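Long-range contacts in MOSUB1, transcription cofactor (Magnaporthe oryzae, PDB 4AGH), which binds single-stranded DNA and, as a member of the PC4 family, probably acts as a transcriptional coactivator: residues M65-I70 and G88-Q93; K54-I59 and R71-A76. All coordinates share one frame; numbering follows the deposited sequence.

Interaction 1 of 2, residues M65-I70 and G88-Q93; sequences MDFINI and GLTVDQ
Leu89 O receives two contacts from the 65-70 strand: Ile68 N donates to it in the carbonyl plane over 2.8 Å, and Phe67 CA brings a CA-H...O contact of 3.2 Å. The return bond, Leu89 N to Ile68 O, is equally straight at 162°, but its donor sits above the plane of the Ile68 carbonyl. Ile68 and Leu89 thus form an antiparallel hydrogen-bonded pair, with their side chains on one face of the sheet. There Leu89 CD1 meets Ile70 CD1 at 4.2 Å, the two chains crossing obliquely, while Ile68 CD1 reaches on to Val91 CG2. Ile70 also packs on Ile70 of the second subunit, so this apolar face runs into the dimer interface. In the PC4 fold the sheet passes here into the long helix 91-110. Thr90 is its N-cap: OG1, held between the backbone N and the carbonyl carbon (chi1 66°), accepts from Gln93 N, and Gln93 OE1 accepts from Thr90 N at 3.1 Å, completing a capping box. Water 1 bridges the diverging backbones, donating to Asp66 O over 2.6 Å and accepting from Val91 N. On the other face, Asn69 OD1 lies 3.3 Å from Gly88 CA while its ND2 hydrogen-bonds Ser60 OG, and Phe67 CE2 touches Thr90 CG2 at 4.1 Å.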
loop_
_atom_site.group_PDB
_atom_site.type_symbol
_atom_site.label_atom_id
_atom_site.label_comp_id
_atom_site.label_asym_id
_atom_site.label_seq_id
_atom_site.Cartn_x
_atom_site.Cartn_y
_atom_site.Cartn_z
ATOM N N MET A 65 15.350 -3.968 -10.557
ATOM C CA MET A 65 14.119 -3.205 -10.389
ATOM C C MET A 65 13.757 -3.137 -8.921
ATOM O O MET A 65 13.897 -4.119 -8.194
ATOM C CB MET A 65 12.969 -3.823 -11.187
ATOM C CG MET A 65 13.072 -3.580 -12.688
ATOM S SD MET A 65 11.593 -4.141 -13.558
ATOM C CE MET A 65 10.309 -3.634 -12.404
ATOM N N ASP A 66 13.260 -1.980 -8.489
ATOM C CA ASP A 66 12.872 -1.806 -7.098
ATOM C C ASP A 66 11.372 -2.004 -6.900
ATOM O O ASP A 66 10.575 -1.661 -7.773
ATOM C CB ASP A 66 13.272 -0.414 -6.606
ATOM C CG ASP A 66 14.775 -0.217 -6.597
ATOM O OD1 ASP A 66 15.447 -0.900 -5.802
ATOM O OD2 ASP A 66 15.282 0.604 -7.390
ATOM N N PHE A 67 11.010 -2.572 -5.752
ATOM C CA PHE A 67 9.606 -2.812 -5.403
ATOM C C PHE A 67 9.304 -2.283 -4.022
ATOM O O PHE A 67 10.136 -2.372 -3.108
ATOM C CB PHE A 67 9.286 -4.293 -5.475
ATOM C CG PHE A 67 9.462 -4.852 -6.846
ATOM C CD1 PHE A 67 10.706 -5.290 -7.270
ATOM C CD2 PHE A 67 8.408 -4.859 -7.741
ATOM C CE1 PHE A 67 10.881 -5.771 -8.555
ATOM C CE2 PHE A 67 8.574 -5.342 -9.021
ATOM C CZ PHE A 67 9.813 -5.798 -9.431
ATOM N N ILE A 68 8.110 -1.714 -3.876
ATOM C CA ILE A 68 7.668 -1.231 -2.586
ATOM C C ILE A 68 6.690 -2.269 -2.057
ATOM O O ILE A 68 5.580 -2.421 -2.572
ATOM C CB ILE A 68 6.983 0.150 -2.671
ATOM C CG1 ILE A 68 7.967 1.242 -3.139
ATOM C CG2 ILE A 68 6.408 0.540 -1.321
ATOM C CD1 ILE A 68 8.200 1.268 -4.652
ATOM N N ASN A 69 7.117 -2.993 -1.032
ATOM C CA ASN A 69 6.352 -4.122 -0.529
ATOM C C ASN A 69 5.579 -3.767 0.723
ATOM O O ASN A 69 6.158 -3.363 1.721
ATOM C CB ASN A 69 7.289 -5.281 -0.234
ATOM C CG ASN A 69 8.085 -5.693 -1.444
ATOM O OD1 ASN A 69 7.524 -6.144 -2.444
ATOM N ND2 ASN A 69 9.406 -5.560 -1.361
ATOM N N ILE A 70 4.262 -3.903 0.660
ATOM C CA ILE A 70 3.426 -3.665 1.818
ATOM C C ILE A 70 2.894 -5.033 2.233
ATOM O O ILE A 70 2.168 -5.666 1.471
ATOM C CB ILE A 70 2.269 -2.741 1.434
ATOM C CG1 ILE A 70 2.822 -1.487 0.738
ATOM C CG2 ILE A 70 1.438 -2.394 2.664
ATOM C CD1 ILE A 70 1.744 -0.565 0.176
ATOM N N GLY A 88 3.481 -6.274 -3.701
ATOM C CA GLY A 88 4.731 -5.635 -4.070
ATOM C C GLY A 88 4.480 -4.682 -5.221
ATOM O O GLY A 88 4.233 -5.114 -6.346
ATOM N N LEU A 89 4.507 -3.383 -4.936
ATOM C CA LEU A 89 4.243 -2.384 -5.960
ATOM C C LEU A 89 5.502 -2.063 -6.755
ATOM O O LEU A 89 6.589 -1.965 -6.194
ATOM C CB LEU A 89 3.741 -1.084 -5.314
ATOM C CG LEU A 89 2.472 -1.210 -4.478
ATOM C CD1 LEU A 89 2.124 0.160 -3.900
ATOM C CD2 LEU A 89 1.332 -1.766 -5.322
ATOM N N THR A 90 5.347 -1.882 -8.062
ATOM C CA THR A 90 6.413 -1.300 -8.860
ATOM C C THR A 90 6.529 0.172 -8.492
ATOM O O THR A 90 5.640 0.741 -7.843
ATOM C CB THR A 90 6.096 -1.385 -10.366
ATOM O OG1 THR A 90 4.964 -0.562 -10.655
ATOM C CG2 THR A 90 5.787 -2.827 -10.776
ATOM N N VAL A 91 7.620 0.800 -8.919
ATOM C CA VAL A 91 7.818 2.200 -8.607
ATOM C C VAL A 91 6.720 3.040 -9.249
ATOM O O VAL A 91 6.208 3.966 -8.628
ATOM C CB VAL A 91 9.215 2.660 -9.040
ATOM C CG1 VAL A 91 9.359 4.173 -8.915
ATOM C CG2 VAL A 91 10.265 1.935 -8.195
ATOM N N ASP A 92 6.356 2.715 -10.490
ATOM C CA ASP A 92 5.304 3.465 -11.186
ATOM C C ASP A 92 3.954 3.323 -10.489
ATOM O O ASP A 92 3.162 4.269 -10.439
ATOM C CB ASP A 92 5.182 3.019 -12.647
ATOM C CG ASP A 92 6.326 3.516 -13.516
ATOM O OD1 ASP A 92 7.092 4.395 -13.070
ATOM O OD2 ASP A 92 6.450 3.026 -14.662
ATOM N N GLN A 93 3.678 2.138 -9.955
ATOM C CA GLN A 93 2.435 1.932 -9.208
ATOM C C GLN A 93 2.478 2.725 -7.915
ATOM O O GLN A 93 1.487 3.331 -7.506
ATOM C CB GLN A 93 2.219 0.442 -8.911
ATOM C CG GLN A 93 1.828 -0.353 -10.148
ATOM C CD GLN A 93 2.116 -1.833 -10.003
ATOM O OE1 GLN A 93 2.437 -2.306 -8.915
ATOM N NE2 GLN A 93 2.001 -2.572 -11.106
HETATM O O HOH W 1 9.650 -1.103 -10.187
#

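Interaction 2 of 2, residues K54-I59 and R71-A76; sequences KRRVGI and REYYEA
Lys54 O accepts a nearly straight bond from Tyr73 N at 2.7 Å, and Lys54 CB rests 3.5 Å from Tyr73 O before the extended chain leads away from the neighbouring strand. Next, Arg55 crosses Glu72 obliquely, CG against Glu72 CB, and grips one carboxylate oxygen side-on: NE and NH2 each stand 2.8 Å from Glu72 OE1, which lies in the guanidinium plane. NE comes to the anti side of that oxygen and NH2 nearly along its C-O direction, with the two flat groups turned 43° apart. Arg55 NH1 is used across the dimer, donating to Gly88 O and Gln93 OE1 of the second subunit. The strands belong to the antiparallel hairpin 55-62/65-76 of the PC4 fold, strongly twisted here, their local axes 127° apart. Arg56 and Arg71 form a hydrogen-bonded pair of it, joined by Arg56 N to Arg71 O and Arg71 N to Arg56 O, both 3.0 Å. On their face, the Arg56 chain, extended from CG to NE, crosses Tyr73 at about a right angle. CD sits over the ring toward its rim, 3.6 Å from Tyr73 CE1, and the guanidinium lies flat on the ring, planes 17° apart, in a cation-pi stack with CZ 4.3 Å from the Tyr73 centroid. Water 2, in the guanidinium plane, accepts from Arg56 NH1 and also hydrogen-bonds Tyr73 OH.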
loop_
_atom_site.group_PDB
_atom_site.type_symbol
_atom_site.label_atom_id
_atom_site.label_comp_id
_atom_site.label_asym_id
_atom_site.label_seq_id
_atom_site.Cartn_x
_atom_site.Cartn_y
_atom_site.Cartn_z
ATOM N N LYS A 54 2.722 -6.029 13.054
ATOM C CA LYS A 54 3.016 -7.141 12.135
ATOM C C LYS A 54 3.166 -6.735 10.672
ATOM O O LYS A 54 3.574 -7.536 9.845
ATOM C CB LYS A 54 1.916 -8.208 12.228
ATOM C CG LYS A 54 1.749 -8.896 13.567
ATOM C CD LYS A 54 0.482 -9.739 13.516
ATOM C CE LYS A 54 0.289 -10.604 14.743
ATOM N NZ LYS A 54 -1.009 -11.331 14.650
ATOM N N ARG A 55 2.826 -5.494 10.362
ATOM C CA ARG A 55 2.828 -5.034 8.974
ATOM C C ARG A 55 3.983 -4.090 8.693
ATOM O O ARG A 55 4.308 -3.223 9.505
ATOM C CB ARG A 55 1.491 -4.386 8.624
ATOM C CG ARG A 55 0.387 -5.447 8.642
ATOM C CD ARG A 55 -1.002 -4.897 8.406
ATOM N NE ARG A 55 -1.905 -6.018 8.149
ATOM C CZ ARG A 55 -3.066 -5.921 7.507
ATOM N NH1 ARG A 55 -3.511 -4.735 7.102
ATOM N NH2 ARG A 55 -3.794 -7.015 7.303
ATOM N N ARG A 56 4.585 -4.277 7.529
ATOM C CA ARG A 56 5.779 -3.539 7.143
ATOM C C ARG A 56 5.599 -2.944 5.771
ATOM O O ARG A 56 4.875 -3.497 4.937
ATOM C CB ARG A 56 6.969 -4.499 7.059
ATOM C CG ARG A 56 7.312 -5.197 8.366
ATOM C CD ARG A 56 8.504 -6.137 8.172
ATOM N NE ARG A 56 8.883 -6.774 9.433
ATOM C CZ ARG A 56 9.999 -7.470 9.617
ATOM N NH1 ARG A 56 10.856 -7.635 8.620
ATOM N NH2 ARG A 56 10.255 -8.007 10.804
ATOM N N VAL A 57 6.284 -1.830 5.525
ATOM C CA VAL A 57 6.518 -1.399 4.151
ATOM C C VAL A 57 8.034 -1.422 3.945
ATOM O O VAL A 57 8.778 -0.867 4.743
ATOM C CB VAL A 57 5.950 -0.006 3.859
ATOM C CG1 VAL A 57 6.210 0.363 2.401
ATOM C CG2 VAL A 57 4.458 0.008 4.135
ATOM N N GLY A 58 8.487 -2.095 2.901
ATOM C CA GLY A 58 9.916 -2.216 2.681
ATOM C C GLY A 58 10.218 -2.056 1.215
ATOM O O GLY A 58 9.305 -2.001 0.401
ATOM N N ILE A 59 11.499 -1.963 0.880
ATOM C CA ILE A 59 11.903 -1.881 -0.515
ATOM C C ILE A 59 12.857 -3.018 -0.821
ATOM O O ILE A 59 13.878 -3.178 -0.137
ATOM C CB ILE A 59 12.606 -0.545 -0.814
ATOM C CG1 ILE A 59 11.648 0.620 -0.544
ATOM C CG2 ILE A 59 13.075 -0.504 -2.255
ATOM C CD1 ILE A 59 12.350 1.959 -0.468
ATOM N N ARG A 71 3.255 -5.506 3.424
ATOM C CA ARG A 71 2.986 -6.912 3.709
ATOM C C ARG A 71 2.864 -7.187 5.188
ATOM O O ARG A 71 3.563 -6.581 5.990
ATOM C CB ARG A 71 4.106 -7.779 3.122
ATOM C CG ARG A 71 3.847 -9.276 3.251
ATOM C CD ARG A 71 4.711 -10.091 2.317
ATOM N NE ARG A 71 4.558 -9.709 0.910
ATOM C CZ ARG A 71 3.587 -10.124 0.100
ATOM N NH1 ARG A 71 2.611 -10.920 0.539
ATOM N NH2 ARG A 71 3.577 -9.708 -1.166
ATOM N N GLU A 72 1.968 -8.107 5.534
ATOM C CA GLU A 72 1.836 -8.548 6.908
ATOM C C GLU A 72 2.747 -9.739 7.145
ATOM O O GLU A 72 2.786 -10.678 6.344
ATOM C CB GLU A 72 0.388 -8.935 7.211
ATOM C CG GLU A 72 0.198 -9.467 8.631
ATOM C CD GLU A 72 -1.258 -9.631 9.003
ATOM O OE1 GLU A 72 -2.073 -8.769 8.627
ATOM O OE2 GLU A 72 -1.587 -10.626 9.685
ATOM N N TYR A 73 3.475 -9.689 8.255
ATOM C CA TYR A 73 4.358 -10.773 8.654
ATOM C C TYR A 73 3.680 -11.593 9.742
ATOM O O TYR A 73 2.836 -11.075 10.468
ATOM C CB TYR A 73 5.686 -10.201 9.141
ATOM C CG TYR A 73 6.603 -9.858 7.987
ATOM C CD1 TYR A 73 6.229 -8.913 7.036
ATOM C CD2 TYR A 73 7.832 -10.491 7.843
ATOM C CE1 TYR A 73 7.058 -8.614 5.961
ATOM C CE2 TYR A 73 8.664 -10.202 6.789
ATOM C CZ TYR A 73 8.276 -9.263 5.847
ATOM O OH TYR A 73 9.120 -8.985 4.790
ATOM N N TYR A 74 4.009 -12.878 9.823
ATOM C CA TYR A 74 3.537 -13.700 10.936
ATOM C C TYR A 74 4.731 -14.167 11.744
ATOM O O TYR A 74 5.853 -14.147 11.258
ATOM C CB TYR A 74 2.693 -14.887 10.450
ATOM C CG TYR A 74 3.427 -15.941 9.638
ATOM C CD1 TYR A 74 4.081 -16.995 10.259
ATOM C CD2 TYR A 74 3.437 -15.891 8.242
ATOM C CE1 TYR A 74 4.736 -17.972 9.523
ATOM C CE2 TYR A 74 4.086 -16.863 7.494
ATOM C CZ TYR A 74 4.743 -17.896 8.138
ATOM O OH TYR A 74 5.390 -18.871 7.409
ATOM N N GLU A 75 4.490 -14.571 12.991
ATOM C CA GLU A 75 5.568 -15.025 13.861
ATOM C C GLU A 75 5.485 -16.529 14.079
ATOM O O GLU A 75 4.441 -17.053 14.468
ATOM C CB GLU A 75 5.538 -14.290 15.208
ATOM C CG GLU A 75 6.685 -14.685 16.143
ATOM C CD GLU A 75 6.717 -13.893 17.448
ATOM O OE1 GLU A 75 5.861 -13.009 17.647
ATOM O OE2 GLU A 75 7.605 -14.161 18.278
ATOM N N ALA A 76 6.583 -17.227 13.810
ATOM C CA ALA A 76 6.648 -18.667 14.031
ATOM C C ALA A 76 8.006 -19.003 14.615
ATOM O O ALA A 76 9.039 -18.644 14.046
ATOM C CB ALA A 76 6.430 -19.425 12.739
HETATM O O HOH W 2 10.770 -7.098 5.769
#

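How the interactions relate
Both interactions use strand 65-76: its 65-70 part lies between 86-90, its partner in interaction 1, and 55-62, and interaction 2 takes the hairpin pairing with 55-62 on to 71-76; their centres are about 15 Å apart. Interaction 1 is partly buried and mostly aliphatic on the face that carries Ile68 and Leu89, whereas interaction 2 lies at the surface and relies on charged and aromatic side chains. They meet directly: Asn69 N probably hydrogen-bonds Gly58 O at 2.8 Å, and Val57 packs on Ile68. The dimer links them again, since the salt-bridged surface contact of one subunit is tied to the capped corner of the other across the interface.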